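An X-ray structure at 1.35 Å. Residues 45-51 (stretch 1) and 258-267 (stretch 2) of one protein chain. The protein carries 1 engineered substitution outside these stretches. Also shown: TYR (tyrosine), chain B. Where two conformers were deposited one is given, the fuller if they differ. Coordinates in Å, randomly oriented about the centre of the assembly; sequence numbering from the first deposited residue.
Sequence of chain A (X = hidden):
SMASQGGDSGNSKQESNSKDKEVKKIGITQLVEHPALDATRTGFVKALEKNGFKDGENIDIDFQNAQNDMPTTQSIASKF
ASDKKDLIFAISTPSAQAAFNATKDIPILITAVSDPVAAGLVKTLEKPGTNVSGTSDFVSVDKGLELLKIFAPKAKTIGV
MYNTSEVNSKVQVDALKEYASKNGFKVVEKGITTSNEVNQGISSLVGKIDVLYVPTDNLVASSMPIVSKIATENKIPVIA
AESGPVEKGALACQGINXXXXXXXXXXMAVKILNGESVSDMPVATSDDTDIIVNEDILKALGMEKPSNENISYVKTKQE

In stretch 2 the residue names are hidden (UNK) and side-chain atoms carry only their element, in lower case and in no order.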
# COMPACT_ATOMS: atom_id res chain seq x y z
N VAL A 45 4.10 -16.02 2.90
CA VAL A 45 4.68 -17.34 2.63
C VAL A 45 5.49 -17.82 3.84
O VAL A 45 5.45 -19.02 4.21
CB VAL A 45 5.49 -17.32 1.31
CG1 VAL A 45 6.26 -18.62 1.08
CG2 VAL A 45 4.56 -17.01 0.13
N LYS A 46 6.23 -16.92 4.48
CA LYS A 46 7.00 -17.30 5.68
C LYS A 46 6.06 -17.73 6.80
O LYS A 46 6.39 -18.73 7.52
CB LYS A 46 7.91 -16.17 6.18
CG LYS A 46 9.09 -15.87 5.29
CD LYS A 46 9.90 -14.69 5.80
CE LYS A 46 11.11 -14.44 4.92
NZ LYS A 46 11.79 -13.19 5.30
N ALA A 47 4.92 -17.07 7.00
CA ALA A 47 3.99 -17.47 8.05
C ALA A 47 3.47 -18.87 7.74
O ALA A 47 3.35 -19.72 8.64
CB ALA A 47 2.82 -16.48 8.24
N LEU A 48 3.14 -19.16 6.49
CA LEU A 48 2.57 -20.47 6.18
C LEU A 48 3.63 -21.52 6.44
O LEU A 48 3.32 -22.56 7.08
CB LEU A 48 2.10 -20.55 4.73
CG LEU A 48 0.71 -19.97 4.44
CD1 LEU A 48 0.55 -20.02 2.94
CD2 LEU A 48 -0.46 -20.70 5.08
N GLU A 49 4.86 -21.27 6.04
CA GLU A 49 5.92 -22.23 6.24
C GLU A 49 6.18 -22.50 7.74
O GLU A 49 6.35 -23.67 8.14
CB GLU A 49 7.24 -21.78 5.60
CG GLU A 49 7.30 -21.89 4.08
CD GLU A 49 8.67 -22.27 3.56
OE1 GLU A 49 9.63 -22.32 4.37
OE2 GLU A 49 8.79 -22.51 2.33
N LYS A 50 6.23 -21.47 8.56
CA LYS A 50 6.41 -21.62 10.01
C LYS A 50 5.30 -22.46 10.67
O LYS A 50 5.54 -23.16 11.67
CB LYS A 50 6.53 -20.26 10.68
CG LYS A 50 7.12 -20.41 12.08
CD LYS A 50 7.04 -19.15 12.83
CE LYS A 50 7.77 -19.29 14.15
NZ LYS A 50 7.60 -17.97 14.81
N ASN A 51 4.12 -22.45 10.08
CA ASN A 51 2.96 -23.17 10.54
C ASN A 51 2.77 -24.53 9.86
O ASN A 51 1.73 -25.16 10.04
CB ASN A 51 1.73 -22.29 10.42
CG ASN A 51 1.68 -21.25 11.51
OD1 ASN A 51 1.10 -21.49 12.56
ND2 ASN A 51 2.21 -20.04 11.23
N UNK A 258 5.24 -3.79 6.05
CA UNK A 258 4.37 -4.59 5.19
C UNK A 258 4.69 -6.11 5.23
O UNK A 258 3.78 -6.93 5.07
c UNK A 258 1.70 -0.80 3.11
c UNK A 258 4.42 -4.07 3.76
o UNK A 258 0.85 0.29 2.86
c UNK A 258 3.44 -2.92 3.53
c UNK A 258 3.77 -1.61 3.92
c UNK A 258 2.23 -3.12 2.94
c UNK A 258 1.34 -2.05 2.68
c UNK A 258 2.88 -0.59 3.71
N UNK A 259 5.95 -6.45 5.46
CA UNK A 259 6.28 -7.89 5.64
C UNK A 259 5.53 -8.40 6.85
O UNK A 259 4.96 -9.53 6.80
o UNK A 259 9.79 -11.19 6.11
c UNK A 259 8.04 -9.62 5.77
c UNK A 259 9.51 -10.03 5.70
c UNK A 259 7.77 -8.10 5.75
o UNK A 259 10.39 -9.26 5.21
N UNK A 260 5.55 -7.68 7.96
CA UNK A 260 4.77 -8.11 9.16
C UNK A 260 3.29 -8.20 8.89
O UNK A 260 2.57 -9.05 9.44
n UNK A 260 8.32 -6.03 13.87
c UNK A 260 6.81 -6.45 12.03
c UNK A 260 6.53 -7.32 10.82
c UNK A 260 5.07 -7.26 10.39
c UNK A 260 8.23 -6.59 12.51
N UNK A 261 2.76 -7.27 8.11
CA UNK A 261 1.34 -7.29 7.73
C UNK A 261 0.99 -8.55 6.92
O UNK A 261 -0.06 -9.17 7.15
c UNK A 261 0.94 -6.00 6.97
c UNK A 261 -1.01 -5.08 8.25
c UNK A 261 -0.82 -4.63 5.79
c UNK A 261 -0.53 -5.66 6.92
N UNK A 262 1.87 -8.91 6.00
CA UNK A 262 1.73 -10.14 5.23
C UNK A 262 1.82 -11.41 6.08
O UNK A 262 1.03 -12.33 5.89
N UNK A 263 2.71 -11.35 7.04
CA UNK A 263 2.92 -12.51 7.97
C UNK A 263 1.63 -12.68 8.76
O UNK A 263 1.13 -13.83 8.90
c UNK A 263 4.05 -14.77 11.65
o UNK A 263 5.37 -16.76 12.01
c UNK A 263 5.08 -15.60 11.26
c UNK A 263 3.74 -13.64 10.85
c UNK A 263 4.10 -12.18 8.85
c UNK A 263 5.84 -15.35 10.13
c UNK A 263 4.48 -13.36 9.72
c UNK A 263 5.51 -14.23 9.34
N UNK A 264 1.03 -11.62 9.30
CA UNK A 264 -0.25 -11.70 9.99
C UNK A 264 -1.32 -12.31 9.10
O UNK A 264 -2.12 -13.15 9.49
c UNK A 264 -2.09 -10.20 11.05
c UNK A 264 -3.66 -10.79 12.90
c UNK A 264 -0.68 -10.29 10.52
c UNK A 264 -2.25 -10.98 12.35
n UNK A 264 -3.78 -11.56 14.18
N UNK A 265 -1.37 -11.87 7.83
CA UNK A 265 -2.34 -12.42 6.91
C UNK A 265 -2.13 -13.97 6.71
O UNK A 265 -3.11 -14.71 6.55
c UNK A 265 -3.49 -12.02 4.75
c UNK A 265 -2.28 -11.72 5.53
o UNK A 265 -2.23 -10.26 5.73
N UNK A 266 -0.87 -14.38 6.66
CA UNK A 266 -0.56 -15.82 6.56
C UNK A 266 -1.05 -16.55 7.79
O UNK A 266 -1.55 -17.69 7.66
N UNK A 267 -0.92 -15.97 8.97
CA UNK A 267 -1.49 -16.62 10.18
C UNK A 267 -2.98 -16.75 10.06
O UNK A 267 -3.57 -17.77 10.44
o UNK A 267 -0.06 -14.19 13.49
c UNK A 267 0.57 -15.21 13.15
o UNK A 267 1.42 -15.77 13.90
c UNK A 267 0.31 -15.81 11.77
c UNK A 267 -1.14 -15.87 11.44
N TYR B . -2.97 0.70 -0.04
CA TYR B . -2.91 0.24 -1.44
C TYR B . -4.23 -0.42 -1.81
O TYR B . -4.31 -1.00 -2.89
CB TYR B . -1.65 -0.59 -1.75
CG TYR B . -0.39 0.21 -1.63
CD1 TYR B . -0.14 1.26 -2.57
CD2 TYR B . 0.52 0.05 -0.64
CE1 TYR B . 0.97 2.05 -2.43
CE2 TYR B . 1.64 0.83 -0.48
CZ TYR B . 1.87 1.88 -1.41
OH TYR B . 2.98 2.69 -1.27
OXT TYR B . -5.21 -0.28 -1.10
O HOH W 1 2.85 -17.84 13.16

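Position 258 carries one carbon and then a six-carbon ring bearing an oxygen, and it stays out of reach of stretch 1. This is Tyr258. Its buried ring looks instead to the bound tyrosine, with OH 3.5 Å from CE2 of that ligand, and the hydroxyl is hydrogen-bonded elsewhere in the structure.

Position 259 has three carbons, the third carrying two oxygens, one of which meets the amine of Lys46. A carboxylate on two methylene carbons is glutamate, Glu259. Both side chains are extended, and Lys46 NZ donates to Glu259 OE2 at 2.9 Å, a hydrogen bond within a salt bridge.

At 260, four carbons in a row end in nitrogen and touch nothing of stretch 1: Lys260, whose charge suits its exposed place. At 261, four carbons fork at the second, giving Leu261, an apolar side chain in a buried site, also out of reach. Position 262 has no side-chain atoms and is Gly262; it too is buried, but a CB here would point sideways and find nothing of stretch 1 nearby.

Position 263 again shows one carbon and a six-carbon ring with an oxygen, now lying against Ala47: Tyr263. Ala47 CB sits over the ring face, 3.6 Å from its centroid and almost on the ring normal, in a CH-pi contact that a flat aromatic surface makes possible. At the ring edge, Lys50 CD comes within 3.0 Å of Tyr263 OH.

At 264, four carbons in a row end in nitrogen; the CA-to-CB bond points away from stretch 1, and no atom touches it. This is Lys264, whose charged end suits a partly exposed site. At 265, one carbon bears an oxygen and a carbon, touching nothing of stretch 1: Thr265, buried, its OG1 satisfied by a 2.8 Å hydrogen bond to Leu261 O, one turn back.

Position 266 has no side-chain atoms, and its CA lies 3.8 Å from Ala47 CB. It is Gly266. An ideal CB would point toward stretch 1 and fall 2.7 Å from Ala47 CB, a clash, so the bare backbone makes room for the alanine methyl.

Position 267 has three carbons, the third carrying two oxygens, with its backbone N 3.8 Å from Ala47 CB: Glu267, whose carboxylate suits a partly exposed place. One water receives Asn51 ND2 at 3.0 Å, donates to Glu267 OE2 at 2.6 Å and hydrogen-bonds Tyr263 OH at 3.0 Å.

The contact turns on smallness. Ala47 and Gly266, with CA atoms 5.1 Å apart, let the helix axes approach to 7.4 Å while crossing at -42°. Tyr263 covers the alanine, and the salt bridge and the water-mediated link add polar ties.

Stretch 2 258-267: YEKLGYKTGE
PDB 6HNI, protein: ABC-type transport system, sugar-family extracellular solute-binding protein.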